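Local coordinates for protein acetyl xylan esterase (Paenibacillus sp. R4, PDB 6AGQ) that probably removes acetyl groups from acetylated xylan as a cold-active, hexameric esterase of the alpha/beta-hydrolase superfamily, at residues A[230-233]-A[234-238]; A[242-245]-A[246-250]; A[269-272]-A[273-276]; A[154-157]-A[158-162]; A[136-140]-A[141-145]. All blocks are in the same frame, centred on the assembly; numbering follows the deposited sequence.

Interaction 1 (A[230-233]-A[234-238])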
# COMPACT_ATOMS: atom_id res chain seq x y z
N LYS A 230 12.84 -18.69 -1.25
CA LYS A 230 12.52 -18.48 0.15
C LYS A 230 11.22 -19.27 0.47
O LYS A 230 11.14 -19.98 1.48
CB LYS A 230 12.40 -16.95 0.43
CG LYS A 230 12.00 -16.57 1.85
CD LYS A 230 11.25 -15.23 1.94
CE LYS A 230 9.81 -15.43 1.53
NZ LYS A 230 8.99 -14.19 1.49
N ASN A 231 10.23 -19.21 -0.43
CA ASN A 231 8.97 -19.97 -0.20
C ASN A 231 9.19 -21.48 -0.26
O ASN A 231 8.63 -22.18 0.48
CB ASN A 231 7.89 -19.48 -1.13
CG ASN A 231 7.49 -18.06 -0.82
OD1 ASN A 231 7.95 -17.49 0.14
ND2 ASN A 231 6.70 -17.46 -1.66
N TRP A 232 10.12 -21.97 -1.07
CA TRP A 232 10.55 -23.38 -0.94
C TRP A 232 10.91 -23.73 0.51
O TRP A 232 10.35 -24.68 1.06
CB TRP A 232 11.72 -23.74 -1.87
CG TRP A 232 11.92 -25.19 -1.98
CD1 TRP A 232 11.28 -26.01 -2.81
CD2 TRP A 232 12.78 -26.03 -1.17
NE1 TRP A 232 11.68 -27.29 -2.61
CE2 TRP A 232 12.62 -27.33 -1.62
CE3 TRP A 232 13.71 -25.78 -0.14
CZ2 TRP A 232 13.30 -28.43 -1.05
CZ3 TRP A 232 14.38 -26.86 0.45
CH2 TRP A 232 14.16 -28.18 -0.02
N PHE A 233 11.82 -22.96 1.11
CA PHE A 233 12.18 -23.21 2.48
C PHE A 233 11.01 -23.21 3.39
O PHE A 233 10.85 -24.16 4.14
CB PHE A 233 13.29 -22.28 3.00
CG PHE A 233 14.61 -22.62 2.42
CD1 PHE A 233 15.26 -23.74 2.82
CD2 PHE A 233 15.14 -21.89 1.38
CE1 PHE A 233 16.46 -24.11 2.28
CE2 PHE A 233 16.34 -22.26 0.82
CZ PHE A 233 16.99 -23.39 1.26
N ARG A 234 10.16 -22.20 3.28
CA ARG A 234 8.97 -22.09 4.08
C ARG A 234 8.10 -23.33 4.04
O ARG A 234 7.50 -23.68 5.06
CB ARG A 234 8.13 -20.88 3.70
CG ARG A 234 8.70 -19.55 4.11
CD ARG A 234 7.87 -18.41 3.55
NE ARG A 234 6.46 -18.41 3.96
CZ ARG A 234 5.98 -17.82 5.06
NH1 ARG A 234 6.79 -17.16 5.87
NH2 ARG A 234 4.68 -17.84 5.34
N ARG A 235 7.97 -23.97 2.87
CA ARG A 235 7.11 -25.21 2.75
C ARG A 235 7.78 -26.59 2.93
O ARG A 235 7.15 -27.53 3.32
CB ARG A 235 6.43 -25.20 1.42
CG ARG A 235 5.50 -24.03 1.27
CD ARG A 235 4.18 -24.60 0.88
NE ARG A 235 3.18 -23.63 0.46
CZ ARG A 235 2.01 -23.46 1.06
NH1 ARG A 235 1.69 -24.08 2.19
NH2 ARG A 235 1.18 -22.61 0.54
N TYR A 236 9.03 -26.70 2.58
CA TYR A 236 9.71 -27.99 2.50
C TYR A 236 10.74 -28.12 3.60
O TYR A 236 11.10 -29.24 3.94
CB TYR A 236 10.43 -28.14 1.14
CG TYR A 236 9.54 -28.35 -0.07
CD1 TYR A 236 8.97 -27.26 -0.74
CD2 TYR A 236 9.27 -29.62 -0.55
CE1 TYR A 236 8.11 -27.46 -1.83
CE2 TYR A 236 8.46 -29.81 -1.66
CZ TYR A 236 7.86 -28.73 -2.28
OH TYR A 236 7.04 -28.89 -3.37
N ASP A 237 11.23 -27.02 4.16
CA ASP A 237 12.46 -27.09 4.98
C ASP A 237 12.64 -25.83 5.85
O ASP A 237 13.54 -25.05 5.61
CB ASP A 237 13.65 -27.29 4.03
CG ASP A 237 14.96 -27.42 4.77
OD1 ASP A 237 14.95 -27.83 5.95
OD2 ASP A 237 16.01 -27.06 4.19
N PRO A 238 11.79 -25.61 6.86
CA PRO A 238 11.83 -24.37 7.64
C PRO A 238 13.07 -24.15 8.54
O PRO A 238 13.36 -22.99 8.91
CB PRO A 238 10.59 -24.46 8.52
CG PRO A 238 9.77 -25.56 7.95
CD PRO A 238 10.77 -26.52 7.40
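Trp232 and Tyr236, four residues apart on the last turns of helix 226-236, form an offset stack, with the helix giving way to loop at Asp237. The five-membered ring of Trp232 and the phenol ring lie nearly parallel, 6° between planes, with centroids 4.1 Å apart. Tyr236 CD1 sits 3.3 Å from Trp232 NE1, over the indole face, and Tyr236 CB closes the same face further along, 3.7 Å from the centroid of the six-membered ring in a CH-pi contact. The Trp232 chi1 of -166° puts CG beside its own carbonyl carbon, leading the indole along the helix to the next turn. The backbone bond from Tyr236 N to Trp232 O ties the same two residues. This is the tight part: the buried indole also packs on Thr143 and Val246, and Tyr236 OH reaches Gly125 O of the third subunit.

The other side of the helix is looser. Asn231 and Arg234 run side by side, with OD1 of Asn231 3.5 Å from CD of Arg234. Lys230 also lies alongside Arg234 but meets it through methylenes alone, their charged ends not in contact, NZ of Lys230 5.5 Å from NE of Arg234. The Arg234 guanidinium finds partners in the second subunit, Asp300 O and the Glu304 carboxylate, so this side of the helix faces a subunit interface. Arg235 is exposed, though its NH2 makes a weak hydrogen bond to Ser96 OG of the third subunit. At the helix end, Asp237 turns its carboxylate alongside the Phe233 ring and accepts from Gln242 N and Arg241 N; its OD2 stands 3.5 Å from Phe233 CE1.

Interaction 2 (A[242-245]-A[246-250])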
# COMPACT_ATOMS: atom_id res chain seq x y z
N GLN A 242 18.33 -28.61 4.47
CA GLN A 242 18.78 -28.97 3.14
C GLN A 242 19.31 -27.76 2.40
O GLN A 242 19.45 -27.82 1.17
CB GLN A 242 17.67 -29.64 2.35
CG GLN A 242 16.92 -30.75 3.07
CD GLN A 242 15.77 -31.27 2.27
OE1 GLN A 242 15.95 -31.77 1.17
NE2 GLN A 242 14.58 -31.14 2.80
N GLU A 243 19.68 -26.70 3.11
CA GLU A 243 20.13 -25.48 2.43
C GLU A 243 21.34 -25.77 1.58
O GLU A 243 21.54 -25.11 0.56
CB GLU A 243 20.45 -24.31 3.39
CG GLU A 243 21.67 -24.45 4.35
CD GLU A 243 23.09 -24.19 3.77
OE1 GLU A 243 24.08 -24.69 4.38
OE2 GLU A 243 23.26 -23.50 2.73
N GLU A 244 22.17 -26.71 2.02
CA GLU A 244 23.45 -26.99 1.35
C GLU A 244 23.20 -27.60 -0.05
O GLU A 244 23.65 -27.09 -1.03
CB GLU A 244 24.33 -27.91 2.22
CG GLU A 244 25.80 -27.92 1.86
CD GLU A 244 26.56 -29.13 2.43
OE1 GLU A 244 27.05 -29.94 1.61
OE2 GLU A 244 26.67 -29.30 3.68
N GLN A 245 22.40 -28.65 -0.11
CA GLN A 245 21.91 -29.18 -1.38
C GLN A 245 21.20 -28.10 -2.22
O GLN A 245 21.47 -27.99 -3.41
CB GLN A 245 21.03 -30.41 -1.16
CG GLN A 245 20.68 -31.22 -2.42
CD GLN A 245 21.87 -31.54 -3.30
OE1 GLN A 245 22.73 -32.31 -2.90
NE2 GLN A 245 21.95 -30.90 -4.51
N VAL A 246 20.35 -27.28 -1.63
CA VAL A 246 19.65 -26.26 -2.45
C VAL A 246 20.66 -25.34 -3.17
O VAL A 246 20.58 -25.22 -4.39
CB VAL A 246 18.62 -25.46 -1.64
CG1 VAL A 246 18.10 -24.28 -2.45
CG2 VAL A 246 17.45 -26.33 -1.24
N TYR A 247 21.65 -24.77 -2.46
CA TYR A 247 22.58 -23.83 -3.08
C TYR A 247 23.67 -24.53 -3.89
O TYR A 247 24.21 -23.92 -4.82
CB TYR A 247 23.17 -22.84 -2.06
CG TYR A 247 22.10 -21.90 -1.51
CD1 TYR A 247 21.46 -20.99 -2.34
CD2 TYR A 247 21.66 -21.98 -0.20
CE1 TYR A 247 20.45 -20.15 -1.88
CE2 TYR A 247 20.64 -21.15 0.27
CZ TYR A 247 20.08 -20.22 -0.55
OH TYR A 247 19.05 -19.40 -0.11
N ARG A 248 24.01 -25.77 -3.57
CA ARG A 248 24.90 -26.52 -4.48
C ARG A 248 24.19 -26.85 -5.82
O ARG A 248 24.80 -26.74 -6.85
CB ARG A 248 25.47 -27.77 -3.81
CG ARG A 248 26.10 -28.75 -4.79
CD ARG A 248 26.87 -29.83 -4.07
NE ARG A 248 25.96 -30.72 -3.34
CZ ARG A 248 25.79 -30.76 -2.01
NH1 ARG A 248 24.92 -31.63 -1.49
NH2 ARG A 248 26.47 -29.95 -1.19
N THR A 249 22.90 -27.21 -5.80
CA THR A 249 22.11 -27.34 -7.07
C THR A 249 22.21 -26.07 -7.89
O THR A 249 22.54 -26.13 -9.06
CB THR A 249 20.61 -27.64 -6.81
OG1 THR A 249 20.50 -28.89 -6.19
CG2 THR A 249 19.75 -27.66 -8.11
N LEU A 250 21.98 -24.93 -7.25
CA LEU A 250 21.89 -23.64 -7.95
C LEU A 250 23.24 -23.11 -8.46
O LEU A 250 23.28 -22.34 -9.47
CB LEU A 250 21.18 -22.61 -7.05
CG LEU A 250 19.68 -22.93 -6.72
CD1 LEU A 250 19.09 -22.02 -5.62
CD2 LEU A 250 18.81 -22.81 -7.94
O HOH W 1 24.57 -32.06 -6.01
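The guanidinium of Arg248 lies with one face over Gln245 CA and Glu244 O, each about 4 Å from its plane, while Glu244 CD and a water sit at its edge. Around this flat group three bonds are made. NH2 forms a salt bridge to OE1 of Glu244 at 2.9 Å, close to the guanidinium plane and using the anti lone pair of the carboxylate oxygen. NH1 donates to OE1 of Gln245 at 2.7 Å, but here it stands 54° out of the amide's carbonyl plane, so it is not aimed at a lone pair. NE donates a hydrogen bond to the water, which also accepts from Gln245 NE2. All of this belongs to the first turns of helix 243-251, whose i to i+3 and i to i+4 side chains close on one another just after the N-cap position, Gln242. Gln245 is bent at chi2 (48°), and this curls the amide back so that NE2 also donates to Thr249 OG1 at 3.0 Å, in the amide plane; that hydroxyl is also hydrogen-bonded to Ile146 O. A leucine in place of Arg248 would probably leave the Glu244 carboxylate without its mate and the Gln245 amide freer to turn. On another side of the helix Glu243 OE2, salt-bridged to Arg215, lies 3.7 Å from CD2 of Tyr247, whose side chain comes within about 4 Å of a bound zinc ion.

Interaction 3 (A[269-272]-A[273-276])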
# COMPACT_ATOMS: atom_id res chain seq x y z
N ALA A 269 24.06 -3.68 -18.56
CA ALA A 269 23.24 -2.71 -17.83
C ALA A 269 22.95 -3.11 -16.38
O ALA A 269 22.51 -4.25 -16.10
CB ALA A 269 21.89 -2.52 -18.53
N ILE A 270 23.15 -2.17 -15.46
CA ILE A 270 22.78 -2.39 -14.05
C ILE A 270 21.99 -1.19 -13.59
O ILE A 270 22.34 -0.04 -13.89
CB ILE A 270 24.04 -2.55 -13.20
CG1 ILE A 270 24.89 -3.69 -13.76
CG2 ILE A 270 23.69 -2.73 -11.72
CD1 ILE A 270 26.23 -3.91 -13.06
N THR A 271 20.93 -1.46 -12.86
CA THR A 271 20.04 -0.43 -12.41
C THR A 271 20.15 -0.41 -10.90
O THR A 271 19.94 -1.44 -10.24
CB THR A 271 18.58 -0.73 -12.88
OG1 THR A 271 18.30 -2.11 -12.71
CG2 THR A 271 18.44 -0.40 -14.41
N LEU A 272 20.51 0.74 -10.34
CA LEU A 272 20.94 0.79 -8.94
C LEU A 272 19.82 0.72 -7.92
O LEU A 272 20.10 0.47 -6.78
CB LEU A 272 21.77 2.04 -8.65
CG LEU A 272 23.19 2.08 -9.22
CD1 LEU A 272 23.94 3.28 -8.64
CD2 LEU A 272 23.98 0.81 -8.96
N GLN A 273 18.59 1.00 -8.31
CA GLN A 273 17.44 0.94 -7.42
C GLN A 273 16.69 -0.41 -7.55
O GLN A 273 15.62 -0.57 -6.98
CB GLN A 273 16.44 2.09 -7.73
CG GLN A 273 16.98 3.52 -7.59
CD GLN A 273 17.81 3.75 -6.34
OE1 GLN A 273 17.39 3.42 -5.22
NE2 GLN A 273 19.02 4.24 -6.53
N ASP A 274 17.26 -1.35 -8.31
CA ASP A 274 16.61 -2.62 -8.62
C ASP A 274 16.52 -3.48 -7.34
O ASP A 274 17.55 -3.81 -6.73
CB ASP A 274 17.43 -3.34 -9.70
CG ASP A 274 16.64 -4.40 -10.47
OD1 ASP A 274 15.81 -5.12 -9.83
OD2 ASP A 274 16.92 -4.53 -11.73
N ILE A 275 15.31 -3.78 -6.93
CA ILE A 275 15.04 -4.74 -5.83
C ILE A 275 14.75 -6.18 -6.27
O ILE A 275 14.67 -7.08 -5.41
CB ILE A 275 13.93 -4.25 -4.86
CG1 ILE A 275 12.57 -4.13 -5.56
CG2 ILE A 275 14.33 -2.91 -4.27
CD1 ILE A 275 11.41 -4.06 -4.59
N THR A 276 14.63 -6.41 -7.59
CA THR A 276 14.43 -7.74 -8.15
C THR A 276 15.70 -8.47 -8.54
O THR A 276 15.84 -9.64 -8.23
CB THR A 276 13.45 -7.64 -9.31
OG1 THR A 276 12.19 -7.27 -8.75
CG2 THR A 276 13.30 -8.97 -10.04
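The chain leaves strand 265-271 through a type I beta turn from Thr271 to Asp274, closed by a weak hydrogen bond, 3.3 Å, from Asp274 N to Thr271 O. In an alpha/beta hydrolase a loop after a late strand of the central sheet usually carries the acidic member of the catalytic triad, and Asp274, which touches His303 and lies near the probable nucleophile elbow around Ser185, is placed consistently with that role. Its side chain is folded back over the turn: CB sits 3.4 Å from Thr271 OG1, and OD2 is 3.0 Å from the same hydroxyl. Thr271 has its OG1 wedged between the backbone N and the carbonyl carbon (chi1 42°), which turns the oxygen in toward the aspartate; that oxygen also makes a weak hydrogen bond to Gly302 O. At the outer corner, Gln273 bends back past the Leu272 peptide, its amide NE2 3.9 Å from Leu272 O and hydrogen-bonded to His299 O. The carboxylate of Asp274 is fixed through its other oxygen, OD1, by an Asx turn: Thr276 N donates to OD1 at 2.8 Å, meeting it nearly end-on, and Cys277 N donates to that same oxygen.

Interaction 4 (A[154-157]-A[158-162])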
# COMPACT_ATOMS: atom_id res chain seq x y z
N TYR A 154 16.36 -25.40 -14.93
CA TYR A 154 17.22 -24.60 -15.80
C TYR A 154 18.23 -25.42 -16.53
O TYR A 154 18.87 -24.86 -17.44
CB TYR A 154 17.83 -23.34 -15.13
CG TYR A 154 16.83 -22.17 -14.98
CD1 TYR A 154 16.48 -21.37 -16.09
CD2 TYR A 154 16.30 -21.84 -13.73
CE1 TYR A 154 15.56 -20.33 -15.98
CE2 TYR A 154 15.42 -20.77 -13.58
CZ TYR A 154 15.04 -20.02 -14.69
OH TYR A 154 14.18 -18.99 -14.53
N LYS A 155 18.35 -26.72 -16.26
CA LYS A 155 19.26 -27.51 -17.06
C LYS A 155 18.79 -27.58 -18.52
O LYS A 155 19.50 -27.17 -19.39
CB LYS A 155 19.48 -28.91 -16.52
CG LYS A 155 20.56 -29.66 -17.27
CD LYS A 155 20.70 -31.11 -16.79
CE LYS A 155 20.07 -32.08 -17.74
NZ LYS A 155 20.07 -33.43 -17.13
N GLN A 156 17.61 -28.10 -18.76
CA GLN A 156 17.07 -28.15 -20.09
C GLN A 156 16.84 -26.74 -20.66
O GLN A 156 17.01 -26.56 -21.88
CB GLN A 156 15.79 -29.01 -20.16
CG GLN A 156 16.07 -30.50 -20.12
CD GLN A 156 16.69 -31.03 -21.41
OE1 GLN A 156 16.44 -30.51 -22.50
NE2 GLN A 156 17.53 -32.04 -21.29
N VAL A 157 16.56 -25.72 -19.84
CA VAL A 157 16.47 -24.33 -20.39
C VAL A 157 17.79 -23.88 -21.01
O VAL A 157 17.81 -23.34 -22.14
CB VAL A 157 15.95 -23.34 -19.31
CG1 VAL A 157 15.85 -21.94 -19.84
CG2 VAL A 157 14.58 -23.79 -18.81
N TYR A 158 18.91 -24.11 -20.30
CA TYR A 158 20.22 -23.67 -20.81
C TYR A 158 20.59 -24.42 -22.06
O TYR A 158 21.15 -23.84 -23.01
CB TYR A 158 21.33 -23.81 -19.77
CG TYR A 158 21.30 -22.80 -18.64
CD1 TYR A 158 20.16 -22.05 -18.35
CD2 TYR A 158 22.39 -22.62 -17.84
CE1 TYR A 158 20.15 -21.15 -17.30
CE2 TYR A 158 22.33 -21.74 -16.74
CZ TYR A 158 21.23 -21.02 -16.50
OH TYR A 158 21.17 -20.15 -15.46
N LEU A 159 20.28 -25.69 -22.09
CA LEU A 159 20.49 -26.46 -23.33
C LEU A 159 19.65 -25.95 -24.51
O LEU A 159 20.13 -25.94 -25.64
CB LEU A 159 20.17 -27.95 -23.07
CG LEU A 159 21.11 -28.61 -22.09
CD1 LEU A 159 20.67 -30.04 -21.83
CD2 LEU A 159 22.57 -28.60 -22.52
N ASP A 160 18.37 -25.63 -24.28
CA ASP A 160 17.52 -25.00 -25.36
C ASP A 160 18.18 -23.72 -25.91
O ASP A 160 18.12 -23.45 -27.12
CB ASP A 160 16.17 -24.59 -24.86
CG ASP A 160 15.33 -25.77 -24.33
OD1 ASP A 160 15.58 -26.94 -24.73
OD2 ASP A 160 14.40 -25.51 -23.48
N CYS A 161 18.83 -22.97 -25.00
CA CYS A 161 19.47 -21.70 -25.29
C CYS A 161 20.71 -21.87 -26.10
O CYS A 161 21.06 -20.96 -26.83
CB CYS A 161 19.75 -20.86 -24.01
SG CYS A 161 18.23 -20.27 -23.19
N ILE A 162 21.43 -22.98 -25.89
CA ILE A 162 22.61 -23.32 -26.71
C ILE A 162 22.14 -23.85 -28.08
O ILE A 162 22.75 -23.59 -29.16
CB ILE A 162 23.49 -24.38 -25.97
CG1 ILE A 162 24.31 -23.67 -24.86
CG2 ILE A 162 24.41 -25.18 -26.93
CD1 ILE A 162 24.86 -24.67 -23.83
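Gln156 O takes the shortest hydrogen bond of this contact, 2.9 Å from Asp160 N, with the N-H nearly straight at 165°. The Asp160 carboxylate folds back over the same carbonyl: with chi1 at -61° CG lies beside its own backbone N, and OD1 and OD2 each stop 3.2 Å from Gln156 O. Three acceptor oxygens so close together would be unfavourable alone, and the salt bridge from OD2 to Arg121 probably offsets it. Gln156 crosses Leu159 obliquely, its NE2 3.8 Å from Leu159 CD1.

Two residues back, on another side of the helix, Tyr154 O accepts from Tyr158 N, and CD1 of the Tyr158 ring comes within 3.2 Å of that same oxygen. The Tyr158 side chain then slants past Tyr154, its CE1 3.9 Å from Tyr154 CB and as far from CD1 of the neighbouring ring, so CE1 of Tyr158 does the touching, at an oblique approach, and the rings do not stack. Both phenols are held at their far ends, Tyr158 OH by Phe253 O and Tyr154 OH by Gln186 OE1. An alanine in place of Tyr158 is likely to leave Phe253 O without its donor and open a gap between Tyr154 and Leu190. On the next face Val157 CG1 only brushes Cys161 SG, 4.4 Å away. These turns belong to helix 153-170, which packs on helix 186-197, the one that leaves the probable nucleophile elbow, as flanking helices do in the alpha/beta-hydrolase fold.

Interaction 5 (A[136-140]-A[141-145])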
# COMPACT_ATOMS: atom_id res chain seq x y z
N GLY A 136 6.76 -31.81 -6.38
CA GLY A 136 6.13 -30.57 -6.80
C GLY A 136 6.98 -29.31 -6.63
O GLY A 136 8.24 -29.34 -6.55
N GLY A 137 6.29 -28.17 -6.58
CA GLY A 137 7.00 -26.92 -6.26
C GLY A 137 6.16 -25.75 -5.86
O GLY A 137 4.98 -25.87 -5.67
N ILE A 138 6.83 -24.60 -5.78
CA ILE A 138 6.23 -23.30 -5.57
C ILE A 138 5.70 -22.86 -6.94
O ILE A 138 6.38 -23.09 -7.93
CB ILE A 138 7.33 -22.32 -5.09
CG1 ILE A 138 7.99 -22.82 -3.79
CG2 ILE A 138 6.81 -20.89 -4.89
CD1 ILE A 138 7.07 -23.21 -2.65
N PRO A 139 4.53 -22.18 -6.99
CA PRO A 139 4.09 -21.70 -8.32
C PRO A 139 5.20 -20.95 -9.04
O PRO A 139 5.85 -20.14 -8.42
CB PRO A 139 2.93 -20.74 -8.00
CG PRO A 139 2.45 -21.16 -6.63
CD PRO A 139 3.69 -21.63 -5.91
N GLY A 140 5.35 -21.18 -10.35
CA GLY A 140 6.55 -20.78 -11.11
C GLY A 140 7.45 -21.96 -11.47
O GLY A 140 7.02 -23.10 -11.47
N TRP A 141 8.70 -21.69 -11.76
CA TRP A 141 9.62 -22.69 -12.30
C TRP A 141 10.94 -22.79 -11.53
O TRP A 141 11.62 -23.79 -11.69
CB TRP A 141 9.88 -22.39 -13.81
CG TRP A 141 8.60 -22.32 -14.58
CD1 TRP A 141 7.88 -23.38 -15.00
CD2 TRP A 141 7.83 -21.16 -14.88
NE1 TRP A 141 6.75 -22.95 -15.62
CE2 TRP A 141 6.68 -21.60 -15.53
CE3 TRP A 141 8.02 -19.81 -14.69
CZ2 TRP A 141 5.71 -20.72 -15.99
CZ3 TRP A 141 7.06 -18.94 -15.12
CH2 TRP A 141 5.91 -19.39 -15.77
N MET A 142 11.26 -21.82 -10.67
CA MET A 142 12.59 -21.77 -9.97
C MET A 142 12.88 -22.95 -9.03
O MET A 142 14.06 -23.18 -8.67
CB MET A 142 12.66 -20.55 -9.01
CG MET A 142 12.56 -19.17 -9.60
SD MET A 142 13.81 -18.88 -10.85
CE MET A 142 15.22 -18.75 -9.74
N THR A 143 11.84 -23.63 -8.55
CA THR A 143 12.01 -24.72 -7.53
C THR A 143 11.81 -26.14 -8.09
O THR A 143 11.94 -27.13 -7.38
CB THR A 143 11.09 -24.48 -6.34
OG1 THR A 143 9.74 -24.63 -6.78
CG2 THR A 143 11.24 -23.09 -5.82
N LEU A 144 11.52 -26.25 -9.38
CA LEU A 144 11.32 -27.57 -10.00
C LEU A 144 12.65 -28.30 -10.11
O LEU A 144 13.58 -27.78 -10.73
CB LEU A 144 10.66 -27.46 -11.32
CG LEU A 144 9.27 -26.87 -11.26
CD1 LEU A 144 8.86 -26.58 -12.67
CD2 LEU A 144 8.30 -27.85 -10.59
N GLY A 145 12.73 -29.44 -9.42
CA GLY A 145 13.95 -30.27 -9.41
C GLY A 145 15.11 -29.66 -8.65
O GLY A 145 16.28 -29.98 -8.92
O HOH W 2 10.53 -28.17 -5.53
O HOH W 3 10.76 -31.08 -7.91
O HOH W 4 8.97 -22.66 -8.36
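Thr143 carries its OG1 between its backbone N and carbonyl carbon (chi1 67°), and this rotation both aims the oxygen at Ile138 N and sends CG2 toward the Ile138 side chain. Ile138 N donates to OG1 at 3.1 Å, with the N-H at 160°. The two side chains stand roughly perpendicular, CG2 of Thr143 3.8 Å from CG1 of Ile138. Gly137 has no side chain to obstruct the approach, and its CA comes within 3.6 Å of the hydroxyl oxygen. Helix 226-236 closes over this corner, with Trp232 and Glu228 on Thr143 and Asn231 on Ile138.

The two arms belong to a long loop between strand 114-118 and helix 153-170 of the alpha/beta-hydrolase fold, which passes through a type I beta turn from Trp141 to Leu144. Waters fill in where the backbones do not meet. One donates to Ile138 O at 2.7 Å and accepts from Thr143 N at 3.0 Å; another donates to Gly136 O at 2.8 Å and to Thr143 O; a third accepts from Gly145 N.

At the bend, Trp141 folds its indole against Gly140, whose C lies over one face and whose CA makes a CH-pi contact 4.3 Å from the six-membered ring centroid. Gly140 has phi near 107°, a conformation open chiefly to glycine. Tyr153 stacks on the Trp141 indole and Tyr95 meets it edge-to-face, while Gly137 of the third subunit packs on Trp141 as well.

Overall arrangement
Along the chain the order is interaction 5, then 4, then 1, 2 and 3. Interactions 1, 2 and 5 form a cluster, their centres 12 to 14 Å apart: helices 226-236 and 243-251 follow one another and meet through Trp232 and Val246, while the loop 136-145 packs on the first helix at Ile138. Interaction 4, its centre about 9 Å from the centre of the chain, lies on helix 153-170 and joins this cluster through Tyr154 against Met142. Interaction 3 is remote, its centre 25 to 26 Å from those of the others, at the end of strand 265-271 in the central sheet. Interactions 1 and 5 also both touch the third subunit, so part of this region contributes to a subunit interface of the hexamer.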